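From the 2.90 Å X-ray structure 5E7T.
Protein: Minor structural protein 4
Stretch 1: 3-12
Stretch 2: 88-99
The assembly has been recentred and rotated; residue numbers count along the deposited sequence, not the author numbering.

Stretch 1, residues 3-12: GFNVVIEHDS
Stretch 2, residues 88-99: IMRFVIEGATIT

The carboxylate of Asp 11 takes the place of a backbone acceptor: its OD1 receives the amide of Thr 97 at 2.8 Å (Thr 97 N to Asp 11 OD1), with an N-H...O angle of 167°. Asp 11 is in the p rotamer (chi1 62°, chi2 -10°); its CA-to-CB bond points sideways, but the end of its side chain comes nearer to stretch 2. Next to it, the main-chain bond from Asp 11 N to Thr 97 O is weak, 3.4 Å long and bent to 134°. The third bond is purely backbone and well formed: Thr 99 N donates to Glu 9 O at 2.8 Å and 158°. The CA atoms of His 10 and Ile 98 are 4.6 Å apart, and those of Ser 12 and Ala 96 5.4 Å. His 10 CA approaches Thr 97 O to 3.3 Å, a CA-H...O contact.

From Phe 4 to Ile 8 the contacts are between side chains. Strand 4-10 and strand 88-94 run in roughly the same direction, their axes 34° apart (signed crossing angle -34°) and 10.1 Å at closest approach, a separation filled by apolar groups. Both strands are extended, with phi/psi near -110/125 through much of their length, so alternate residues face the contact: Phe 4, Val 6 and Ile 8 from one, Met 89, Phe 91 and Ile 93 from the other.

Phe 4 (t, chi2 58°) presents its ring edge to the sulfur of Met 89 (t, t, m), Phe 4 CE2 to Met 89 SD being 3.8 Å. Val 6 (t) places CG1 over one face of the Phe 91 ring (m, chi2 77°), 4.3 Å from the centroid, and its CG2 lies 3.7 Å from Phe 91 CZ. Ile 8 (m, t) links both parts of stretch 2: its CD1 is 3.8 Å from Phe 91 CB, while its CG2 lies 3.8 Å from CG1 of Ile 98 (m, t) and 4.2 Å from CD1 of Ile 93 (t, t).

Gly 95, directly after Glu 94, has phi/psi 85/14; a CB there would jam against the carbonyl oxygen of Glu 94. Ala 96 follows, extended at -157/175, and directs CB toward stretch 1, 3.7 Å from Ser 12 CB and 4.0 Å from His 10 CB. His 10 (p, chi2 -81°) also sets CB 3.8 Å from Ile 93 CD1.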

ATOM      1  N   GLY A   3      38.903  25.111   2.061  1.00 97.51           N
ATOM      2  CA  GLY A   3      38.921  24.007   1.127  1.00 92.41           C
ATOM      3  C   GLY A   3      38.508  24.449  -0.254  1.00 85.14           C
ATOM      4  O   GLY A   3      38.696  25.605  -0.658  1.00 85.10           O
ATOM      5  N   PHE A   4      37.955  23.493  -0.972  1.00 72.18           N
ATOM      6  CA  PHE A   4      37.448  23.584  -2.321  1.00 68.12           C
ATOM      7  C   PHE A   4      35.961  23.527  -2.104  1.00 69.67           C
ATOM      8  O   PHE A   4      35.477  22.627  -1.420  1.00 70.26           O
ATOM      9  CB  PHE A   4      37.978  22.377  -3.132  1.00 68.62           C
ATOM     10  CG  PHE A   4      37.312  22.045  -4.440  1.00 67.62           C
ATOM     11  CD1 PHE A   4      37.242  22.983  -5.461  1.00 69.53           C
ATOM     12  CD2 PHE A   4      36.830  20.770  -4.684  1.00 67.65           C
ATOM     13  CE1 PHE A   4      36.631  22.670  -6.680  1.00 69.64           C
ATOM     14  CE2 PHE A   4      36.235  20.452  -5.910  1.00 69.22           C
ATOM     15  CZ  PHE A   4      36.138  21.405  -6.897  1.00 67.46           C
ATOM     16  N   ASN A   5      35.244  24.540  -2.571  1.00 63.58           N
ATOM     17  CA  ASN A   5      33.823  24.653  -2.326  1.00 60.15           C
ATOM     18  C   ASN A   5      33.023  24.648  -3.595  1.00 61.72           C
ATOM     19  O   ASN A   5      33.276  25.465  -4.493  1.00 61.92           O
ATOM     20  CB  ASN A   5      33.554  25.928  -1.541  1.00 56.57           C
ATOM     21  CG  ASN A   5      34.049  25.864  -0.121  1.00 77.65           C
ATOM     22  OD1 ASN A   5      33.366  25.358   0.764  1.00 69.80           O
ATOM     23  ND2 ASN A   5      35.246  26.369   0.138  1.00 72.10           N
ATOM     24  N   VAL A   6      32.036  23.735  -3.665  1.00 55.29           N
ATOM     25  CA  VAL A   6      31.115  23.664  -4.801  1.00 53.64           C
ATOM     26  C   VAL A   6      29.733  24.078  -4.312  1.00 59.05           C
ATOM     27  O   VAL A   6      29.218  23.484  -3.364  1.00 59.30           O
ATOM     28  CB  VAL A   6      31.105  22.303  -5.556  1.00 54.44           C
ATOM     29  CG1 VAL A   6      30.026  22.282  -6.633  1.00 53.23           C
ATOM     30  CG2 VAL A   6      32.463  22.006  -6.170  1.00 54.24           C
ATOM     31  N   VAL A   7      29.150  25.095  -4.951  1.00 56.23           N
ATOM     32  CA  VAL A   7      27.829  25.624  -4.629  1.00 56.47           C
ATOM     33  C   VAL A   7      26.744  24.935  -5.457  1.00 63.47           C
ATOM     34  O   VAL A   7      26.841  24.887  -6.684  1.00 66.16           O
ATOM     35  CB  VAL A   7      27.778  27.154  -4.833  1.00 60.88           C
ATOM     36  CG1 VAL A   7      26.367  27.679  -4.623  1.00 60.62           C
ATOM     37  CG2 VAL A   7      28.745  27.862  -3.897  1.00 61.18           C
ATOM     38  N   ILE A   8      25.689  24.451  -4.790  1.00 58.23           N
ATOM     39  CA  ILE A   8      24.539  23.826  -5.434  1.00 56.21           C
ATOM     40  C   ILE A   8      23.301  24.585  -5.016  1.00 62.02           C
ATOM     41  O   ILE A   8      22.920  24.563  -3.840  1.00 62.16           O
ATOM     42  CB  ILE A   8      24.415  22.310  -5.167  1.00 57.04           C
ATOM     43  CG1 ILE A   8      25.612  21.558  -5.736  1.00 57.21           C
ATOM     44  CG2 ILE A   8      23.117  21.774  -5.767  1.00 56.33           C
ATOM     45  CD1 ILE A   8      25.799  20.238  -5.148  1.00 70.14           C
ATOM     46  N   GLU A   9      22.694  25.274  -5.993  1.00 58.46           N
ATOM     47  CA  GLU A   9      21.471  26.050  -5.876  1.00 57.44           C
ATOM     48  C   GLU A   9      20.308  25.147  -6.209  1.00 62.59           C
ATOM     49  O   GLU A   9      20.339  24.482  -7.243  1.00 64.52           O
ATOM     50  CB  GLU A   9      21.516  27.226  -6.850  1.00 59.22           C
ATOM     51  CG  GLU A   9      22.360  28.392  -6.370  1.00 65.13           C
ATOM     52  CD  GLU A   9      22.429  29.567  -7.323  1.00 82.10           C
ATOM     53  OE1 GLU A   9      21.533  29.707  -8.194  1.00 71.30           O
ATOM     54  OE2 GLU A   9      23.391  30.358  -7.186  1.00 70.96           O
ATOM     55  N   HIS A  10      19.285  25.116  -5.354  1.00 58.51           N
ATOM     56  CA  HIS A  10      18.122  24.242  -5.545  1.00 58.37           C
ATOM     57  C   HIS A  10      16.760  24.927  -5.304  1.00 63.30           C
ATOM     58  O   HIS A  10      16.701  26.113  -4.969  1.00 64.08           O
ATOM     59  CB  HIS A  10      18.267  23.007  -4.652  1.00 58.45           C
ATOM     60  CG  HIS A  10      18.305  23.362  -3.199  1.00 61.37           C
ATOM     61  ND1 HIS A  10      19.464  23.804  -2.593  1.00 62.93           N
ATOM     62  CD2 HIS A  10      17.305  23.390  -2.299  1.00 62.40           C
ATOM     63  CE1 HIS A  10      19.130  24.081  -1.350  1.00 62.14           C
ATOM     64  NE2 HIS A  10      17.839  23.859  -1.133  1.00 62.39           N
ATOM     65  N   ASP A  11      15.671  24.155  -5.447  1.00 58.97           N
ATOM     66  CA  ASP A  11      14.302  24.639  -5.284  1.00 58.42           C
ATOM     67  C   ASP A  11      13.633  24.303  -3.944  1.00 63.70           C
ATOM     68  O   ASP A  11      12.460  24.634  -3.786  1.00 65.58           O
ATOM     69  CB  ASP A  11      13.428  24.144  -6.444  1.00 59.98           C
ATOM     70  CG  ASP A  11      13.282  22.642  -6.577  1.00 69.34           C
ATOM     71  OD1 ASP A  11      14.013  21.905  -5.874  1.00 71.65           O
ATOM     72  OD2 ASP A  11      12.469  22.198  -7.422  1.00 71.68           O
ATOM     73  N   SER A  12      14.342  23.653  -2.991  1.00 58.19           N
ATOM     74  CA  SER A  12      13.790  23.301  -1.680  1.00 56.62           C
ATOM     75  C   SER A  12      13.924  24.435  -0.689  1.00 59.44           C
ATOM     76  O   SER A  12      14.907  25.199  -0.682  1.00 58.99           O
ATOM     77  CB  SER A  12      14.438  22.036  -1.118  1.00 59.42           C
ATOM     78  OG  SER A  12      14.011  21.722   0.200  1.00 66.48           O
ATOM     79  N   ILE A  88      35.658  13.077 -13.346  1.00 59.21           N
ATOM     80  CA  ILE A  88      34.326  13.527 -12.986  1.00 58.53           C
ATOM     81  C   ILE A  88      34.140  13.503 -11.495  1.00 63.96           C
ATOM     82  O   ILE A  88      34.512  12.543 -10.826  1.00 63.04           O
ATOM     83  CB  ILE A  88      33.182  12.802 -13.743  1.00 60.26           C
ATOM     84  CG1 ILE A  88      32.973  13.484 -15.074  1.00 60.64           C
ATOM     85  CG2 ILE A  88      31.865  12.844 -12.953  1.00 60.12           C
ATOM     86  CD1 ILE A  88      32.028  12.927 -15.834  1.00 67.99           C
ATOM     87  N   MET A  89      33.560  14.579 -10.987  1.00 62.68           N
ATOM     88  CA  MET A  89      33.161  14.703  -9.607  1.00 62.95           C
ATOM     89  C   MET A  89      31.662  14.860  -9.698  1.00 65.39           C
ATOM     90  O   MET A  89      31.167  15.767 -10.382  1.00 65.73           O
ATOM     91  CB  MET A  89      33.823  15.885  -8.950  1.00 66.56           C
ATOM     92  CG  MET A  89      33.968  15.692  -7.507  1.00 71.63           C
ATOM     93  SD  MET A  89      35.063  16.937  -6.853  1.00 79.01           S
ATOM     94  CE  MET A  89      36.690  16.256  -7.387  1.00 76.84           C
ATOM     95  N   ARG A  90      30.952  13.888  -9.121  1.00 59.16           N
ATOM     96  CA  ARG A  90      29.509  13.769  -9.185  1.00 57.45           C
ATOM     97  C   ARG A  90      28.893  14.145  -7.832  1.00 63.10           C
ATOM     98  O   ARG A  90      29.355  13.660  -6.797  1.00 64.44           O
ATOM     99  CB  ARG A  90      29.176  12.322  -9.568  1.00 53.84           C
ATOM    100  CG  ARG A  90      27.739  12.112  -9.946  1.00 58.65           C
ATOM    101  CD  ARG A  90      27.301  10.683  -9.736  1.00 62.88           C
ATOM    102  NE  ARG A  90      25.905  10.550 -10.125  1.00 66.48           N
ATOM    103  CZ  ARG A  90      25.120   9.525  -9.825  1.00 71.67           C
ATOM    104  NH1 ARG A  90      25.577   8.528  -9.093  1.00 44.62           N
ATOM    105  NH2 ARG A  90      23.854   9.514 -10.223  1.00 70.16           N
ATOM    106  N   PHE A  91      27.851  15.008  -7.844  1.00 58.05           N
ATOM    107  CA  PHE A  91      27.137  15.495  -6.656  1.00 55.85           C
ATOM    108  C   PHE A  91      25.682  15.082  -6.773  1.00 58.26           C
ATOM    109  O   PHE A  91      25.008  15.522  -7.686  1.00 57.72           O
ATOM    110  CB  PHE A  91      27.254  17.029  -6.561  1.00 57.11           C
ATOM    111  CG  PHE A  91      28.676  17.543  -6.446  1.00 58.81           C
ATOM    112  CD1 PHE A  91      29.509  17.601  -7.563  1.00 60.74           C
ATOM    113  CD2 PHE A  91      29.179  17.977  -5.224  1.00 60.55           C
ATOM    114  CE1 PHE A  91      30.825  18.055  -7.452  1.00 61.81           C
ATOM    115  CE2 PHE A  91      30.500  18.431  -5.116  1.00 63.36           C
ATOM    116  CZ  PHE A  91      31.308  18.471  -6.231  1.00 61.42           C
ATOM    117  N   VAL A  92      25.208  14.198  -5.903  1.00 54.37           N
ATOM    118  CA  VAL A  92      23.822  13.754  -5.994  1.00 53.80           C
ATOM    119  C   VAL A  92      23.022  14.363  -4.864  1.00 61.74           C
ATOM    120  O   VAL A  92      23.273  14.047  -3.687  1.00 61.06           O
ATOM    121  CB  VAL A  92      23.640  12.207  -6.034  1.00 55.77           C
ATOM    122  CG1 VAL A  92      22.190  11.827  -6.306  1.00 54.56           C
ATOM    123  CG2 VAL A  92      24.558  11.558  -7.056  1.00 55.43           C
ATOM    124  N   ILE A  93      22.025  15.209  -5.241  1.00 60.34           N
ATOM    125  CA  ILE A  93      21.073  15.874  -4.338  1.00 60.35           C
ATOM    126  C   ILE A  93      19.940  14.899  -3.976  1.00 65.14           C
ATOM    127  O   ILE A  93      19.643  13.981  -4.753  1.00 65.37           O
ATOM    128  CB  ILE A  93      20.522  17.164  -4.985  1.00 63.36           C
ATOM    129  CG1 ILE A  93      19.948  18.129  -3.931  1.00 63.55           C
ATOM    130  CG2 ILE A  93      19.511  16.850  -6.108  1.00 64.86           C
ATOM    131  CD1 ILE A  93      19.821  19.574  -4.370  1.00 69.60           C
ATOM    132  N   GLU A  94      19.310  15.102  -2.813  1.00 61.42           N
ATOM    133  CA  GLU A  94      18.185  14.291  -2.377  1.00 61.50           C
ATOM    134  C   GLU A  94      17.074  15.212  -1.914  1.00 64.52           C
ATOM    135  O   GLU A  94      17.297  16.052  -1.051  1.00 63.74           O
ATOM    136  CB  GLU A  94      18.611  13.339  -1.252  1.00 63.68           C
ATOM    137  CG  GLU A  94      17.613  12.226  -0.944  1.00 79.96           C
ATOM    138  CD  GLU A  94      17.838  11.424   0.328  1.00116.87           C
ATOM    139  OE1 GLU A  94      18.977  11.413   0.853  1.00117.70           O
ATOM    140  OE2 GLU A  94      16.869  10.773   0.783  1.00119.52           O
ATOM    141  N   GLY A  95      15.902  15.076  -2.515  1.00 61.52           N
ATOM    142  CA  GLY A  95      14.732  15.851  -2.118  1.00 62.05           C
ATOM    143  C   GLY A  95      14.545  17.230  -2.704  1.00 67.54           C
ATOM    144  O   GLY A  95      13.711  18.001  -2.212  1.00 69.64           O
ATOM    145  N   ALA A  96      15.289  17.551  -3.766  1.00 62.73           N
ATOM    146  CA  ALA A  96      15.182  18.834  -4.462  1.00 62.22           C
ATOM    147  C   ALA A  96      15.699  18.679  -5.879  1.00 64.30           C
ATOM    148  O   ALA A  96      16.214  17.613  -6.248  1.00 62.50           O
ATOM    149  CB  ALA A  96      15.976  19.915  -3.722  1.00 63.08           C
ATOM    150  N   THR A  97      15.562  19.753  -6.670  1.00 61.13           N
ATOM    151  CA  THR A  97      16.036  19.812  -8.048  1.00 61.11           C
ATOM    152  C   THR A  97      17.161  20.846  -8.139  1.00 64.43           C
ATOM    153  O   THR A  97      17.033  21.951  -7.582  1.00 64.02           O
ATOM    154  CB  THR A  97      14.858  20.089  -9.002  1.00 67.29           C
ATOM    155  OG1 THR A  97      13.763  19.216  -8.687  1.00 73.30           O
ATOM    156  CG2 THR A  97      15.234  19.928 -10.441  1.00 58.25           C
ATOM    157  N   ILE A  98      18.278  20.475  -8.802  1.00 59.17           N
ATOM    158  CA  ILE A  98      19.390  21.403  -8.978  1.00 58.06           C
ATOM    159  C   ILE A  98      19.013  22.437 -10.034  1.00 63.43           C
ATOM    160  O   ILE A  98      18.667  22.113 -11.174  1.00 64.52           O
ATOM    161  CB  ILE A  98      20.750  20.727  -9.246  1.00 59.99           C
ATOM    162  CG1 ILE A  98      21.066  19.713  -8.155  1.00 59.46           C
ATOM    163  CG2 ILE A  98      21.863  21.785  -9.336  1.00 60.99           C
ATOM    164  CD1 ILE A  98      22.274  18.810  -8.452  1.00 68.99           C
ATOM    165  N   THR A  99      19.060  23.680  -9.616  1.00 59.26           N
ATOM    166  CA  THR A  99      18.741  24.867 -10.387  1.00 59.05           C
ATOM    167  C   THR A  99      19.964  25.358 -11.168  1.00 65.09           C
ATOM    168  O   THR A  99      19.864  25.681 -12.346  1.00 66.09           O
ATOM    169  CB  THR A  99      18.139  25.843  -9.375  1.00 62.54           C
ATOM    170  OG1 THR A  99      16.732  25.800  -9.547  1.00 64.29           O
ATOM    171  CG2 THR A  99      18.697  27.265  -9.432  1.00 60.44           C
TER